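Local structure of decapping and exoribonuclease protein 1 (Kluyveromyces lactis, 4GPS) at residues I380-V383 against L384-L388; L388-L391 against S392-S395; V116-Y119 against I120-K124. The protein removes NAD and other caps from the 5' end of RNA and degrades RNA from that end, as a metal-dependent decapping enzyme and 5'-3' exoribonuclease. One frame throughout, in Å; residues are numbered along the deposited sequence.

Contact 1 of 3, residues I380-V383 against L384-L388; sequences IFQV and LKQNL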
loop_
_atom_site.group_PDB
_atom_site.type_symbol
_atom_site.label_atom_id
_atom_site.label_comp_id
_atom_site.label_asym_id
_atom_site.label_seq_id
_atom_site.Cartn_x
_atom_site.Cartn_y
_atom_site.Cartn_z
ATOM N N ILE A 380 0.345 9.168 -14.402
ATOM C CA ILE A 380 0.723 10.297 -13.526
ATOM C C ILE A 380 2.124 10.227 -13.054
ATOM O O ILE A 380 2.703 11.272 -12.795
ATOM C CB ILE A 380 -0.100 10.496 -12.194
ATOM C CG1 ILE A 380 -0.882 9.251 -11.886
ATOM C CG2 ILE A 380 -0.868 11.828 -12.204
ATOM C CD1 ILE A 380 -0.041 8.309 -11.154
ATOM N N PHE A 381 2.691 9.033 -12.890
ATOM C CA PHE A 381 4.070 9.074 -12.449
ATOM C C PHE A 381 4.996 9.679 -13.497
ATOM O O PHE A 381 5.918 10.397 -13.149
ATOM C CB PHE A 381 4.540 7.714 -11.939
ATOM C CG PHE A 381 4.261 7.519 -10.484
ATOM C CD1 PHE A 381 5.115 8.044 -9.530
ATOM C CD2 PHE A 381 3.109 6.852 -10.062
ATOM C CE1 PHE A 381 4.832 7.902 -8.167
ATOM C CE2 PHE A 381 2.819 6.710 -8.727
ATOM C CZ PHE A 381 3.679 7.233 -7.766
ATOM N N GLN A 382 4.707 9.447 -14.772
ATOM C CA GLN A 382 5.518 10.009 -15.838
ATOM C C GLN A 382 5.215 11.504 -15.881
ATOM O O GLN A 382 6.111 12.337 -16.004
ATOM C CB GLN A 382 5.171 9.350 -17.180
ATOM C CG GLN A 382 6.052 9.784 -18.358
ATOM C CD GLN A 382 7.532 9.483 -18.129
ATOM O OE1 GLN A 382 7.874 8.551 -17.411
ATOM N NE2 GLN A 382 8.409 10.275 -18.746
ATOM N N VAL A 383 3.944 11.857 -15.752
ATOM C CA VAL A 383 3.584 13.265 -15.755
ATOM C C VAL A 383 4.267 13.980 -14.560
ATOM O O VAL A 383 4.909 15.030 -14.736
ATOM C CB VAL A 383 2.037 13.407 -15.730
ATOM C CG1 VAL A 383 1.633 14.846 -15.474
ATOM C CG2 VAL A 383 1.455 12.906 -17.063
ATOM N N LEU A 384 4.164 13.399 -13.362
ATOM C CA LEU A 384 4.784 13.978 -12.163
ATOM C C LEU A 384 6.313 14.121 -12.273
ATOM O O LEU A 384 6.882 15.136 -11.859
ATOM C CB LEU A 384 4.462 13.141 -10.922
ATOM C CG LEU A 384 3.034 13.211 -10.406
ATOM C CD1 LEU A 384 2.771 12.093 -9.431
ATOM C CD2 LEU A 384 2.795 14.566 -9.754
ATOM N N LYS A 385 6.974 13.112 -12.834
ATOM C CA LYS A 385 8.422 13.160 -12.959
ATOM C C LYS A 385 8.886 14.265 -13.897
ATOM O O LYS A 385 9.720 15.091 -13.527
ATOM C CB LYS A 385 8.953 11.821 -13.441
ATOM C CG LYS A 385 10.454 11.745 -13.343
ATOM C CD LYS A 385 11.123 12.072 -14.642
ATOM C CE LYS A 385 11.040 10.902 -15.589
ATOM N NZ LYS A 385 11.942 11.136 -16.748
ATOM N N GLN A 386 8.342 14.277 -15.110
ATOM C CA GLN A 386 8.693 15.283 -16.109
ATOM C C GLN A 386 8.445 16.706 -15.607
ATOM O O GLN A 386 9.298 17.589 -15.751
ATOM C CB GLN A 386 7.902 15.047 -17.413
ATOM C CG GLN A 386 8.466 13.911 -18.283
ATOM C CD GLN A 386 9.945 14.119 -18.631
ATOM O OE1 GLN A 386 10.279 14.917 -19.514
ATOM N NE2 GLN A 386 10.839 13.418 -17.916
ATOM N N ASN A 387 7.282 16.911 -14.994
ATOM C CA ASN A 387 6.933 18.219 -14.509
ATOM C C ASN A 387 7.633 18.668 -13.223
ATOM O O ASN A 387 7.980 19.857 -13.086
ATOM C CB ASN A 387 5.408 18.322 -14.402
ATOM C CG ASN A 387 4.754 18.508 -15.766
ATOM O OD1 ASN A 387 4.966 19.519 -16.427
ATOM N ND2 ASN A 387 3.970 17.536 -16.192
ATOM N N LEU A 388 7.872 17.765 -12.277
ATOM C CA LEU A 388 8.569 18.244 -11.086
ATOM C C LEU A 388 10.003 18.574 -11.474
ATOM O O LEU A 388 10.582 19.519 -10.935
ATOM C CB LEU A 388 8.537 17.228 -9.938
ATOM C CG LEU A 388 7.143 17.118 -9.331
ATOM C CD1 LEU A 388 7.015 15.875 -8.524
ATOM C CD2 LEU A 388 6.881 18.323 -8.486
#
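N387 reaches back one helical turn to V383 with both of its nitrogens. Its backbone N donates to V383 O at 3.0 Å with an N-H...O angle of 162°, and its ND2 donates to the same oxygen, also at 3.0 Å but more bent, at 141°. The two donors approach from opposite faces of the carbonyl plane, and ND2 stands above it. With CG of N387 beside its backbone N (chi1 -76°), the amide folds back along the helix, and ND2 packs on V383 CG1 at 3.6 Å. Ordinary i to i+4 bonds satisfy the other carbonyls of the turn: L384 N to I380 O at 2.6 Å, K385 N to F381 O at 2.9 Å and Q386 N to Q382 O at 3.1 Å. Q382 NE2 lies 3.7 Å from Q386 CG, but its hydrogen bond goes to E272 OE1, which also takes the salt bridge of K385 NZ, one turn on along the same flank. On another flank I380 CB and L384 CD1 touch loosely at 4.3 Å, where L384 meets V402 and L410. This is the i/i+4 pattern of an amphipathic helix lying against beta strands and helix 182-190 in the RAI1-like nuclease fold.

Contact 2 of 3, residues L388-L391 against S392-S395; sequences LLLL and SQES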
loop_
_atom_site.group_PDB
_atom_site.type_symbol
_atom_site.label_atom_id
_atom_site.label_comp_id
_atom_site.label_asym_id
_atom_site.label_seq_id
_atom_site.Cartn_x
_atom_site.Cartn_y
_atom_site.Cartn_z
ATOM N N LEU A 388 7.872 17.765 -12.277
ATOM C CA LEU A 388 8.569 18.244 -11.086
ATOM C C LEU A 388 10.003 18.574 -11.474
ATOM O O LEU A 388 10.582 19.519 -10.935
ATOM C CB LEU A 388 8.537 17.228 -9.938
ATOM C CG LEU A 388 7.143 17.118 -9.331
ATOM C CD1 LEU A 388 7.015 15.875 -8.524
ATOM C CD2 LEU A 388 6.881 18.323 -8.486
ATOM N N LEU A 389 10.579 17.825 -12.416
ATOM C CA LEU A 389 11.953 18.115 -12.811
ATOM C C LEU A 389 12.008 19.424 -13.593
ATOM O O LEU A 389 12.891 20.246 -13.366
ATOM C CB LEU A 389 12.541 16.988 -13.653
ATOM C CG LEU A 389 12.767 15.689 -12.888
ATOM C CD1 LEU A 389 13.448 14.711 -13.808
ATOM C CD2 LEU A 389 13.600 15.950 -11.636
ATOM N N LEU A 390 11.061 19.615 -14.506
ATOM C CA LEU A 390 11.020 20.829 -15.286
ATOM C C LEU A 390 10.892 22.056 -14.367
ATOM O O LEU A 390 11.673 23.003 -14.474
ATOM C CB LEU A 390 9.850 20.782 -16.265
ATOM C CG LEU A 390 9.728 22.041 -17.124
ATOM C CD1 LEU A 390 11.044 22.221 -17.854
ATOM C CD2 LEU A 390 8.567 21.934 -18.114
ATOM N N LEU A 391 9.920 22.029 -13.455
ATOM C CA LEU A 391 9.703 23.151 -12.541
ATOM C C LEU A 391 10.862 23.429 -11.599
ATOM O O LEU A 391 11.114 24.574 -11.280
ATOM C CB LEU A 391 8.447 22.934 -11.694
ATOM C CG LEU A 391 7.082 23.061 -12.364
ATOM C CD1 LEU A 391 5.992 22.782 -11.362
ATOM C CD2 LEU A 391 6.933 24.450 -12.950
ATOM N N SER A 392 11.576 22.391 -11.176
ATOM C CA SER A 392 12.673 22.565 -10.224
ATOM C C SER A 392 13.940 23.217 -10.770
ATOM O O SER A 392 14.723 23.770 -9.994
ATOM C CB SER A 392 13.028 21.224 -9.537
ATOM O OG SER A 392 13.835 20.380 -10.354
ATOM N N GLN A 393 14.157 23.151 -12.078
ATOM C CA GLN A 393 15.338 23.778 -12.676
ATOM C C GLN A 393 15.089 25.279 -12.626
ATOM O O GLN A 393 15.925 26.062 -12.145
ATOM C CB GLN A 393 15.490 23.331 -14.130
ATOM C CG GLN A 393 15.584 21.839 -14.248
ATOM C CD GLN A 393 15.407 21.330 -15.660
ATOM O OE1 GLN A 393 14.430 21.657 -16.341
ATOM N NE2 GLN A 393 16.348 20.502 -16.107
ATOM N N GLU A 394 13.898 25.636 -13.109
ATOM C CA GLU A 394 13.390 27.002 -13.195
ATOM C C GLU A 394 12.805 27.495 -11.861
ATOM O O GLU A 394 11.747 28.132 -11.841
ATOM C CB GLU A 394 12.298 27.044 -14.274
ATOM C CG GLU A 394 12.692 26.415 -15.621
ATOM C CD GLU A 394 11.482 26.097 -16.517
ATOM O OE1 GLU A 394 11.686 25.881 -17.739
ATOM O OE2 GLU A 394 10.333 26.051 -16.001
ATOM N N SER A 395 13.486 27.207 -10.752
ATOM C CA SER A 395 13.002 27.620 -9.436
ATOM C C SER A 395 14.056 27.458 -8.338
ATOM O O SER A 395 15.078 26.798 -8.530
ATOM C CB SER A 395 11.745 26.818 -9.074
ATOM O OG SER A 395 11.299 27.090 -7.754
#
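The contact of L388-L391 with S392-S395 is the last turn of helix 370-393 and the chain just after it, where the hydrogen bonds lengthen and bend. S392 N still donates to L388 O at 3.0 Å, whereas Q393 N makes only weak bonds, to L389 O at 3.4 Å and L390 O at 3.5 Å. S392 reinforces the turn: with chi1 at 79°, OG sits between its own N and carbonyl carbon and turns back to donate to L389 O at 3.2 Å. E394 then leaves the helix with psi at 43°. The chain swings round until S395 CB is 3.2 Å from L391 O, while S395 OG bonds to S397 N. At the outer surface L390 CD1 lies 3.7 Å from E394 OE1 and 3.8 Å from Q393 OE1, the glutamine chain crossing the leucine at about a right angle. L388 and L391 instead meet F400 and I412, and L388 also M202. The chemistry thus divides this turn: L388 and L391 pack its inner side against the strands, while at its end L389 O is shared by the S392 hydroxyl and weak backbone bonds, and L390 O has one weak bond.

Contact 3 of 3, residues V116-Y119 against I120-K124; sequences VCTY and IKDSK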
loop_
_atom_site.group_PDB
_atom_site.type_symbol
_atom_site.label_atom_id
_atom_site.label_comp_id
_atom_site.label_asym_id
_atom_site.label_seq_id
_atom_site.Cartn_x
_atom_site.Cartn_y
_atom_site.Cartn_z
ATOM N N VAL A 116 -2.185 -20.528 13.204
ATOM C CA VAL A 116 -2.717 -19.797 12.071
ATOM C C VAL A 116 -1.999 -20.199 10.756
ATOM O O VAL A 116 -2.651 -20.362 9.721
ATOM C CB VAL A 116 -2.605 -18.254 12.321
ATOM C CG1 VAL A 116 -2.957 -17.473 11.059
ATOM C CG2 VAL A 116 -3.523 -17.845 13.466
ATOM N N CYS A 117 -0.674 -20.362 10.774
ATOM C CA CYS A 117 0.035 -20.749 9.538
ATOM C C CYS A 117 -0.429 -22.126 9.130
ATOM O O CYS A 117 -0.614 -22.407 7.939
ATOM C CB CYS A 117 1.560 -20.787 9.727
ATOM S SG CYS A 117 2.319 -19.234 10.238
ATOM N N THR A 118 -0.603 -22.986 10.133
ATOM C CA THR A 118 -1.078 -24.357 9.916
ATOM C C THR A 118 -2.527 -24.328 9.369
ATOM O O THR A 118 -2.876 -25.073 8.456
ATOM C CB THR A 118 -1.015 -25.193 11.243
ATOM O OG1 THR A 118 0.362 -25.422 11.604
ATOM C CG2 THR A 118 -1.758 -26.539 11.082
ATOM N N TYR A 119 -3.369 -23.476 9.938
ATOM C CA TYR A 119 -4.714 -23.364 9.445
ATOM C C TYR A 119 -4.687 -22.951 7.978
ATOM O O TYR A 119 -5.467 -23.446 7.191
ATOM C CB TYR A 119 -5.486 -22.305 10.205
ATOM C CG TYR A 119 -6.849 -22.061 9.595
ATOM C CD1 TYR A 119 -7.864 -23.035 9.675
ATOM C CD2 TYR A 119 -7.132 -20.867 8.929
ATOM C CE1 TYR A 119 -9.130 -22.812 9.103
ATOM C CE2 TYR A 119 -8.395 -20.638 8.356
ATOM C CZ TYR A 119 -9.372 -21.608 8.447
ATOM O OH TYR A 119 -10.585 -21.378 7.864
ATOM N N ILE A 120 -3.805 -22.020 7.616
ATOM C CA ILE A 120 -3.737 -21.559 6.237
ATOM C C ILE A 120 -3.263 -22.656 5.294
ATOM O O ILE A 120 -3.785 -22.795 4.186
ATOM C CB ILE A 120 -2.793 -20.337 6.112
ATOM C CG1 ILE A 120 -3.462 -19.108 6.732
ATOM C CG2 ILE A 120 -2.429 -20.075 4.638
ATOM C CD1 ILE A 120 -2.518 -17.962 6.956
ATOM N N LYS A 121 -2.281 -23.437 5.741
ATOM C CA LYS A 121 -1.722 -24.522 4.936
ATOM C C LYS A 121 -2.647 -25.709 4.712
ATOM O O LYS A 121 -2.689 -26.274 3.621
ATOM C CB LYS A 121 -0.421 -25.026 5.577
ATOM C CG LYS A 121 0.124 -26.350 5.007
ATOM C CD LYS A 121 1.419 -26.755 5.728
ATOM C CE LYS A 121 1.828 -28.190 5.408
ATOM N NZ LYS A 121 0.822 -29.224 5.837
ATOM N N ASP A 122 -3.390 -26.097 5.741
ATOM C CA ASP A 122 -4.272 -27.253 5.631
ATOM C C ASP A 122 -5.702 -26.873 5.306
ATOM O O ASP A 122 -6.496 -27.729 4.970
ATOM C CB ASP A 122 -4.269 -28.069 6.942
ATOM C CG ASP A 122 -2.877 -28.643 7.294
ATOM O OD1 ASP A 122 -2.101 -28.951 6.342
ATOM O OD2 ASP A 122 -2.574 -28.800 8.520
ATOM N N SER A 123 -6.020 -25.593 5.399
ATOM C CA SER A 123 -7.381 -25.120 5.193
ATOM C C SER A 123 -8.302 -25.705 6.298
ATOM O O SER A 123 -9.514 -25.830 6.126
ATOM C CB SER A 123 -7.871 -25.492 3.780
ATOM O OG SER A 123 -7.246 -24.687 2.785
ATOM N N LYS A 124 -7.713 -26.053 7.439
ATOM C CA LYS A 124 -8.459 -26.603 8.569
ATOM C C LYS A 124 -7.722 -26.442 9.885
ATOM O O LYS A 124 -6.504 -26.433 9.918
ATOM C CB LYS A 124 -8.787 -28.083 8.331
ATOM C CG LYS A 124 -10.201 -28.230 7.774
ATOM C CD LYS A 124 -10.524 -29.604 7.162
ATOM C CE LYS A 124 -11.949 -29.595 6.558
ATOM N NZ LYS A 124 -12.188 -30.744 5.635
#
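The Y119 ring meets K124 at its edge: CD1 is 3.4 Å from K124 C, which lies near the plane of the ring. I120 N and S123 C are placed obliquely to it, and the indole of W125, just beyond the segment, stacks on the ring. The phenol group extends further, its OH making a weak hydrogen bond to L341 O. CG of Y119 stands anti to the backbone N (chi1 173°), which swings the ring outward from the helix with a lean toward its C-terminal end, where K124 meets it. The other flat group is the carboxylate of D122. Its OD1 receives K121 NZ at 3.0 Å in a salt bridge, on the syn side and 17° out of the carboxylate plane, while OD2 turns to T118 CG2 at 3.5 Å. T118 and D122 lie side by side, pointing the same way; T118 OG1 is hydrogen-bonded to P114 O, one turn earlier.

Helix 114-122 ends here with two marks of a Schellman motif: positive phi at S123 (64°) and a weak 6→1 bond from K124 N to Y119 O at 3.4 Å. The form is only partial, because S123 N bonds weakly to Y119 O, at 2.9 Å, rather than making the 5→2 bond. A CA-H...O contact from Y119 CA to K124 O adds to it. Before the cap the bonding is regular, as in D122 N to T118 O at 2.9 Å.

On the inner side V116 CG1 and I120 CD1 touch loosely at 4.2 Å, and both side chains rest on L327 of strand 325-331; I120 and C117 also meet N285. The V116 side chain comes within about 7 Å of the side chain of I294, a residue of the divalent-metal site.

In the fold
Along the chain from the N terminus, contact 3 comes first, at the end of helix 114-122, packed on strands 273-285 and 325-331. Contacts 1 and 2 follow much later, in series on helix 370-393, sharing L388 with centres 11 Å apart. All three are local, within or at the end of a helix, so none closes a long loop and none encloses or crosses another. Contact 1 ties the helix to strands 60-63, 399-404 and 409-414 and to helix 182-190; contact 2 carries it on to strand 198-204. Contact 3 lies on the opposite side of the chain's centre, its own centre about 44 Å from that of contact 1 and 53 Å from that of contact 2.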